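Local atomic coordinates of peptidase M16 inactive domain family protein (Pseudomonas fluorescens, PDB entry 3GWB), a protein that is of uncertain function but belongs to the M16 peptidase family, whose inactive domain it carries, and is only tentatively assigned hydrolase activity. Residues A[335-340]-A[402-407]; A[310-315]-A[411-416]; A[80-85]-A[109-114]. All coordinates share one frame; numbering follows the deposited sequence.

Contact 1: A[335-340]-A[402-407]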
# COMPACT_ATOMS: atom_id res chain seq x y z
N ALA A 335 10.66 -27.04 18.15
CA ALA A 335 11.48 -28.21 18.44
C ALA A 335 10.70 -29.47 18.11
O ALA A 335 11.22 -30.38 17.45
CB ALA A 335 11.88 -28.21 19.91
N GLU A 336 9.45 -29.52 18.57
CA GLU A 336 8.56 -30.65 18.34
C GLU A 336 8.35 -30.90 16.85
O GLU A 336 8.29 -32.05 16.42
CB GLU A 336 7.23 -30.38 19.05
CG GLU A 336 6.05 -31.26 18.63
CD GLU A 336 6.34 -32.75 18.74
OE1 GLU A 336 6.89 -33.18 19.77
OE2 GLU A 336 5.98 -33.48 17.79
N TYR A 337 8.23 -29.83 16.07
CA TYR A 337 8.03 -29.98 14.63
C TYR A 337 9.26 -30.59 13.95
O TYR A 337 9.12 -31.50 13.12
CB TYR A 337 7.73 -28.62 13.98
CG TYR A 337 7.34 -28.73 12.52
CD1 TYR A 337 6.16 -29.37 12.15
CD2 TYR A 337 8.16 -28.21 11.52
CE1 TYR A 337 5.80 -29.48 10.80
CE2 TYR A 337 7.81 -28.32 10.17
CZ TYR A 337 6.62 -28.96 9.82
OH TYR A 337 6.25 -29.07 8.48
N LEU A 338 10.45 -30.10 14.27
CA LEU A 338 11.67 -30.63 13.66
C LEU A 338 11.91 -32.06 14.10
O LEU A 338 12.44 -32.88 13.34
CB LEU A 338 12.89 -29.79 14.05
CG LEU A 338 12.99 -28.37 13.48
CD1 LEU A 338 14.32 -27.75 13.91
CD2 LEU A 338 12.90 -28.42 11.96
N LYS A 339 11.52 -32.36 15.33
CA LYS A 339 11.68 -33.68 15.91
C LYS A 339 10.80 -34.76 15.27
O LYS A 339 11.30 -35.81 14.88
CB LYS A 339 11.39 -33.63 17.41
CG LYS A 339 11.51 -34.97 18.12
CD LYS A 339 11.16 -34.84 19.60
CE LYS A 339 11.22 -36.18 20.32
NZ LYS A 339 12.59 -36.77 20.29
N ASN A 340 9.51 -34.50 15.14
CA ASN A 340 8.60 -35.50 14.58
C ASN A 340 8.14 -35.27 13.16
O ASN A 340 7.59 -36.17 12.53
CB ASN A 340 7.39 -35.67 15.49
CG ASN A 340 7.76 -36.25 16.83
OD1 ASN A 340 8.55 -37.19 16.90
ND2 ASN A 340 7.19 -35.71 17.90
N ALA A 402 13.28 -34.51 6.94
CA ALA A 402 14.72 -34.55 6.74
C ALA A 402 15.25 -33.20 6.29
O ALA A 402 16.26 -32.72 6.82
CB ALA A 402 15.08 -35.61 5.71
N ALA A 403 14.58 -32.60 5.31
CA ALA A 403 14.99 -31.30 4.78
C ALA A 403 14.99 -30.21 5.84
O ALA A 403 15.96 -29.47 5.96
CB ALA A 403 14.07 -30.90 3.62
N MSE A 404 13.92 -30.12 6.61
CA MSE A 404 13.83 -29.10 7.66
C MSE A 404 14.95 -29.30 8.68
O MSE A 404 15.53 -28.32 9.17
CB MSE A 404 12.47 -29.15 8.35
CG MSE A 404 11.28 -28.74 7.46
SE MSE A 404 11.29 -27.00 6.91
CE MSE A 404 10.64 -26.21 8.33
N ASN A 405 15.25 -30.55 9.01
CA ASN A 405 16.30 -30.85 9.97
C ASN A 405 17.69 -30.61 9.37
O ASN A 405 18.65 -30.35 10.09
CB ASN A 405 16.20 -32.30 10.45
CG ASN A 405 15.22 -32.47 11.60
OD1 ASN A 405 14.22 -33.18 11.48
ND2 ASN A 405 15.51 -31.83 12.72
N LYS A 406 17.79 -30.70 8.05
CA LYS A 406 19.07 -30.50 7.38
C LYS A 406 19.45 -29.02 7.29
O LYS A 406 20.62 -28.68 7.15
CB LYS A 406 19.02 -31.11 5.98
CG LYS A 406 20.32 -30.98 5.18
CD LYS A 406 20.12 -31.55 3.78
CE LYS A 406 21.38 -31.41 2.94
NZ LYS A 406 21.15 -31.85 1.54
N HIS A 407 18.46 -28.14 7.39
CA HIS A 407 18.72 -26.72 7.27
C HIS A 407 18.44 -25.89 8.52
O HIS A 407 18.84 -24.73 8.60
CB HIS A 407 17.93 -26.16 6.09
CG HIS A 407 18.34 -26.74 4.77
ND1 HIS A 407 19.52 -26.40 4.15
CD2 HIS A 407 17.74 -27.66 3.97
CE1 HIS A 407 19.64 -27.09 3.03
NE2 HIS A 407 18.57 -27.86 2.90
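Tyr-337 and Leu-338, near the C-terminal end of helix 323-340, meet Met-404 and Asn-405, near the C-terminal end of helix 397-407, in a helix-helix contact among the helices that accompany the five-stranded sheet of the C-terminal half of the chain. The axes of the two short segments come within 9.0 Å at 122° between their N-to-C directions, so the helices run nearer to antiparallel than parallel. Across this crossing the CA atoms of Leu-338 and Asn-405 lie 5.9 Å apart. The selenomethionine Met-404 points its CB into the interface, where Leu-338 lays its CD2 methyl 3.7 Å from that CB, the two side chains crossing at about a right angle. The Met-404 chain then bends twice and delivers its terminal CE to the edge of the Tyr-337 ring, near the ring plane and 4.0 Å from CE2. The methyl therefore touches the rim of the ring rather than a face. Tyr-337 reaches this place because its CG lies opposite the backbone N (chi1 -173°), which carries the ring nearer to the other helix than its CB alone would suggest. On the partly exposed margin, the side-chain amide of Asn-405 lies beside the backbone carbonyl of Leu-338; its orientation is uncertain, and a hydrogen bond there is possible. Helix 266-277 borders both partners: Tyr-337 rests on Ile-275 and Leu-276, with its hydroxyl in a weak hydrogen bond to Gly-272 O, while Ala-403 touches Ala-268 and His-407 touches Val-269. His-407 NE2 also hydrogen-bonds Asp-265 OD2, just before that helix.

Contact 2: A[310-315]-A[411-416]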
# COMPACT_ATOMS: atom_id res chain seq x y z
N GLY A 310 19.74 -16.82 2.92
CA GLY A 310 18.77 -15.87 3.42
C GLY A 310 18.34 -16.34 4.79
O GLY A 310 18.69 -17.45 5.20
N PRO A 311 17.57 -15.55 5.53
CA PRO A 311 17.18 -16.00 6.86
C PRO A 311 15.89 -16.84 6.94
O PRO A 311 15.07 -16.84 6.02
CB PRO A 311 17.03 -14.70 7.61
CG PRO A 311 16.37 -13.83 6.56
CD PRO A 311 17.17 -14.14 5.31
N PHE A 312 15.76 -17.56 8.04
CA PHE A 312 14.55 -18.31 8.34
C PHE A 312 14.10 -17.53 9.56
O PHE A 312 14.90 -17.31 10.48
CB PHE A 312 14.83 -19.76 8.75
CG PHE A 312 13.65 -20.42 9.40
CD1 PHE A 312 12.56 -20.84 8.64
CD2 PHE A 312 13.59 -20.55 10.79
CE1 PHE A 312 11.42 -21.37 9.25
CE2 PHE A 312 12.45 -21.08 11.41
CZ PHE A 312 11.37 -21.50 10.64
N MSE A 313 12.85 -17.11 9.57
CA MSE A 313 12.36 -16.30 10.66
C MSE A 313 10.93 -16.61 11.08
O MSE A 313 10.09 -16.98 10.26
CB MSE A 313 12.47 -14.83 10.25
CG MSE A 313 12.29 -13.81 11.35
SE MSE A 313 12.61 -12.16 10.70
CE MSE A 313 14.24 -12.40 9.97
N ILE A 314 10.67 -16.45 12.38
CA ILE A 314 9.34 -16.66 12.95
C ILE A 314 9.04 -15.38 13.70
O ILE A 314 9.89 -14.88 14.44
CB ILE A 314 9.32 -17.79 13.99
CG1 ILE A 314 9.63 -19.13 13.32
CG2 ILE A 314 7.96 -17.82 14.69
CD1 ILE A 314 9.81 -20.26 14.31
N ASN A 315 7.85 -14.83 13.51
CA ASN A 315 7.50 -13.60 14.22
C ASN A 315 6.05 -13.54 14.66
O ASN A 315 5.16 -14.11 14.02
CB ASN A 315 7.81 -12.38 13.36
CG ASN A 315 6.97 -12.32 12.11
OD1 ASN A 315 7.20 -13.07 11.16
ND2 ASN A 315 5.98 -11.44 12.11
N ASP A 411 19.21 -25.33 18.31
CA ASP A 411 20.33 -24.74 19.06
C ASP A 411 20.97 -23.53 18.37
O ASP A 411 21.88 -22.91 18.92
CB ASP A 411 21.44 -25.79 19.28
CG ASP A 411 20.98 -26.97 20.12
OD1 ASP A 411 20.25 -26.75 21.11
OD2 ASP A 411 21.37 -28.11 19.81
N LYS A 412 20.51 -23.19 17.17
CA LYS A 412 21.09 -22.08 16.43
C LYS A 412 20.24 -20.82 16.37
O LYS A 412 20.67 -19.81 15.79
CB LYS A 412 21.42 -22.52 15.00
CG LYS A 412 22.45 -23.63 14.89
CD LYS A 412 22.78 -23.88 13.43
CE LYS A 412 23.94 -24.86 13.24
NZ LYS A 412 23.60 -26.23 13.72
N MSE A 413 19.06 -20.86 16.97
CA MSE A 413 18.16 -19.70 16.94
C MSE A 413 18.68 -18.46 17.65
O MSE A 413 19.24 -18.53 18.74
CB MSE A 413 16.79 -20.08 17.51
CG MSE A 413 15.86 -20.76 16.50
SE MSE A 413 15.22 -19.65 15.22
CE MSE A 413 13.57 -20.33 15.01
N VAL A 414 18.49 -17.33 16.97
CA VAL A 414 18.86 -16.02 17.49
C VAL A 414 17.51 -15.39 17.79
O VAL A 414 16.65 -15.30 16.91
CB VAL A 414 19.58 -15.19 16.43
CG1 VAL A 414 19.89 -13.80 16.98
CG2 VAL A 414 20.86 -15.89 16.00
N ILE A 415 17.32 -14.97 19.03
CA ILE A 415 16.05 -14.39 19.42
C ILE A 415 16.14 -12.93 19.83
O ILE A 415 17.06 -12.52 20.55
CB ILE A 415 15.44 -15.21 20.55
CG1 ILE A 415 15.39 -16.68 20.14
CG2 ILE A 415 14.06 -14.69 20.89
CD1 ILE A 415 15.08 -17.62 21.27
N VAL A 416 15.19 -12.14 19.37
CA VAL A 416 15.14 -10.73 19.69
C VAL A 416 13.71 -10.31 19.96
O VAL A 416 12.83 -10.49 19.11
CB VAL A 416 15.70 -9.87 18.53
CG1 VAL A 416 15.61 -8.39 18.90
CG2 VAL A 416 17.14 -10.26 18.24
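Phe-312 is the first residue of 310-315 to touch 411-416, meeting the selenomethionine Met-413 just before strand 414-419 begins. Its CG is opposite the backbone N (chi1 165°), and the CE2 corner of the ring approaches Met-413 CE to 3.8 Å. That methyl lies at the ring edge, near the ring plane, so Met-413 uses neither face. Two residues on, Ile-314 puts its side chain on the same side of strand 311-319 and extends CD1 to the same methyl, also 3.8 Å from Met-413 CE, with the two chains crossing at about a right angle. One methyl thus sits against both residues, reached by a Met-413 chain that bends at chi2 and chi3. Backbones stay far apart, 9.6 Å between the CA atoms of Ile-314 and Ile-415, because strand 249-257 runs between the two strands in the sheet; Met-413 also touches Leu-254 and Gln-256 of that strand. Helix 323-340 covers this side, with Val-330 on Ile-314 and Phe-334 on Met-413. The meeting is wholly apolar and buried: it rests on dispersion and on burial of apolar surface, with no directional polar bond between the two segments.

Contact 3: A[80-85]-A[109-114]; sequences EGLGAD and EPALKL
Gly-83 N donates to Glu-80 O at 3.1 Å, the backbone bond that closes a type I turn at the end of helix 72-80 and presents Leu-82 to Pro-110 and Ala-111 of helix 105-120. Gly-83 is the first residue to leave helical angles; its positive phi (79°) and the bonds back into the last turn make a Schellman motif. The turn brings the CA of Leu-82 to 6.5 Å from the CA of Ala-111. Leu-82 then does most of the touching. Its CG stands opposite its carbonyl carbon (chi1 -64°), and the CD1 methyl lodges over the backbone of the facing helix where Pro-110 passes into Ala-111. There CD1 lies 3.3 Å from Ala-111 N and 3.5 Å from Ala-111 CA, the latter tighter than usual for two carbons. The same methyl touches the pyrrolidine ring, 3.7 Å from Pro-110 CB, while the second branch, CD2, stands 4.0 Å from that CB; both methyls thus touch the same proline carbon. Beside them Ala-84 adds a smaller patch, its CB 4.1 Å from Ala-111 CB, which itself also borders the Leu-82 CD1 methyl. The helix is kinked at Pro-110, whose backbone N carries no hydrogen to give to the preceding turn. The contact joins the connection between helix 72-80 and strand 85-90 to the flank of helix 105-120. Ala-84 also rests on Leu-99 and Ser-101 of strand 95-102, and Asp-85 bonds through its backbone to Arg-100, pairing strand 85-90, outermost of its sheet within this chain, with that strand. Leu-112, whose CB turns away from 80-85, packs on Leu-99 and on Ile-213 of helix 207-220.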
# COMPACT_ATOMS: atom_id res chain seq x y z
N GLU A 80 0.79 6.78 -18.10
CA GLU A 80 -0.67 6.76 -17.96
C GLU A 80 -1.42 6.99 -19.26
O GLU A 80 -2.41 6.31 -19.55
CB GLU A 80 -1.13 7.80 -16.94
CG GLU A 80 -1.02 7.38 -15.48
CD GLU A 80 -1.39 8.50 -14.53
OE1 GLU A 80 -2.51 9.05 -14.65
OE2 GLU A 80 -0.55 8.84 -13.66
N GLY A 81 -0.95 7.95 -20.05
CA GLY A 81 -1.62 8.25 -21.31
C GLY A 81 -1.53 7.12 -22.32
O GLY A 81 -2.26 7.10 -23.31
N LEU A 82 -0.64 6.17 -22.06
CA LEU A 82 -0.44 5.03 -22.95
C LEU A 82 -1.07 3.76 -22.40
O LEU A 82 -1.04 2.70 -23.04
CB LEU A 82 1.06 4.82 -23.16
CG LEU A 82 1.78 5.96 -23.88
CD1 LEU A 82 3.29 5.73 -23.87
CD2 LEU A 82 1.26 6.06 -25.31
N GLY A 83 -1.65 3.86 -21.20
CA GLY A 83 -2.28 2.71 -20.59
C GLY A 83 -1.27 1.76 -19.97
O GLY A 83 -1.57 0.59 -19.73
N ALA A 84 -0.08 2.28 -19.67
CA ALA A 84 0.98 1.47 -19.09
C ALA A 84 1.30 1.85 -17.65
O ALA A 84 1.13 3.01 -17.25
CB ALA A 84 2.25 1.59 -19.94
N ASP A 85 1.76 0.88 -16.87
CA ASP A 85 2.12 1.13 -15.48
C ASP A 85 3.60 0.83 -15.23
O ASP A 85 4.12 -0.18 -15.68
CB ASP A 85 1.26 0.30 -14.54
CG ASP A 85 1.60 0.54 -13.07
OD1 ASP A 85 2.27 -0.32 -12.47
OD2 ASP A 85 1.20 1.61 -12.53
N GLU A 109 5.13 0.78 -28.25
CA GLU A 109 6.36 1.39 -28.75
C GLU A 109 6.71 2.66 -27.99
O GLU A 109 7.83 2.79 -27.49
CB GLU A 109 6.25 1.63 -30.26
CG GLU A 109 6.71 0.41 -31.04
CD GLU A 109 6.55 0.54 -32.54
OE1 GLU A 109 6.62 1.67 -33.07
OE2 GLU A 109 6.37 -0.51 -33.20
N PRO A 110 5.77 3.61 -27.87
CA PRO A 110 6.04 4.86 -27.13
C PRO A 110 6.32 4.56 -25.65
O PRO A 110 7.20 5.17 -25.04
CB PRO A 110 4.74 5.65 -27.30
CG PRO A 110 4.25 5.19 -28.63
CD PRO A 110 4.47 3.70 -28.56
N ALA A 111 5.57 3.62 -25.08
CA ALA A 111 5.73 3.25 -23.68
C ALA A 111 7.11 2.64 -23.40
O ALA A 111 7.71 2.90 -22.37
CB ALA A 111 4.63 2.28 -23.26
N LEU A 112 7.59 1.82 -24.33
CA LEU A 112 8.89 1.18 -24.16
C LEU A 112 10.04 2.17 -24.32
O LEU A 112 11.07 2.03 -23.67
CB LEU A 112 9.05 0.02 -25.15
CG LEU A 112 8.18 -1.19 -24.79
CD1 LEU A 112 8.06 -2.10 -26.00
CD2 LEU A 112 8.79 -1.93 -23.59
N LYS A 113 9.86 3.15 -25.20
CA LYS A 113 10.89 4.17 -25.39
C LYS A 113 11.04 4.98 -24.12
O LYS A 113 12.15 5.32 -23.71
CB LYS A 113 10.53 5.10 -26.55
CG LYS A 113 10.65 4.46 -27.91
CD LYS A 113 10.41 5.49 -29.02
CE LYS A 113 11.46 6.59 -29.00
NZ LYS A 113 11.28 7.56 -30.13
N LEU A 114 9.91 5.29 -23.48
CA LEU A 114 9.93 6.05 -22.24
C LEU A 114 10.54 5.20 -21.13
O LEU A 114 11.35 5.68 -20.33
CB LEU A 114 8.51 6.48 -21.85
CG LEU A 114 8.33 7.18 -20.50
CD1 LEU A 114 9.26 8.40 -20.40
CD2 LEU A 114 6.87 7.60 -20.34

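Overall arrangement
Contacts 1 and 2 are neighbours in the C-terminal half, their centres 14 Å apart, and they share their chain connections: strand 311-319 leads into helix 323-340, and helix 397-407 leads into strand 414-419. The segments of contact 1 therefore lie in sequence between those of contact 2; contact 1 joins two helices, and contact 2 joins strand 311-319 to the residue leading into strand 414-419. Contact 3 lies beside the six-stranded sheet, on the opposite side of the chain's centre. Its centre is 50 Å from that of contact 1 and 43 Å from that of contact 2, and its nearest atoms remain about 34 and 27 Å away, respectively. Contact 3 also closes earlier in the sequence than either of the others opens.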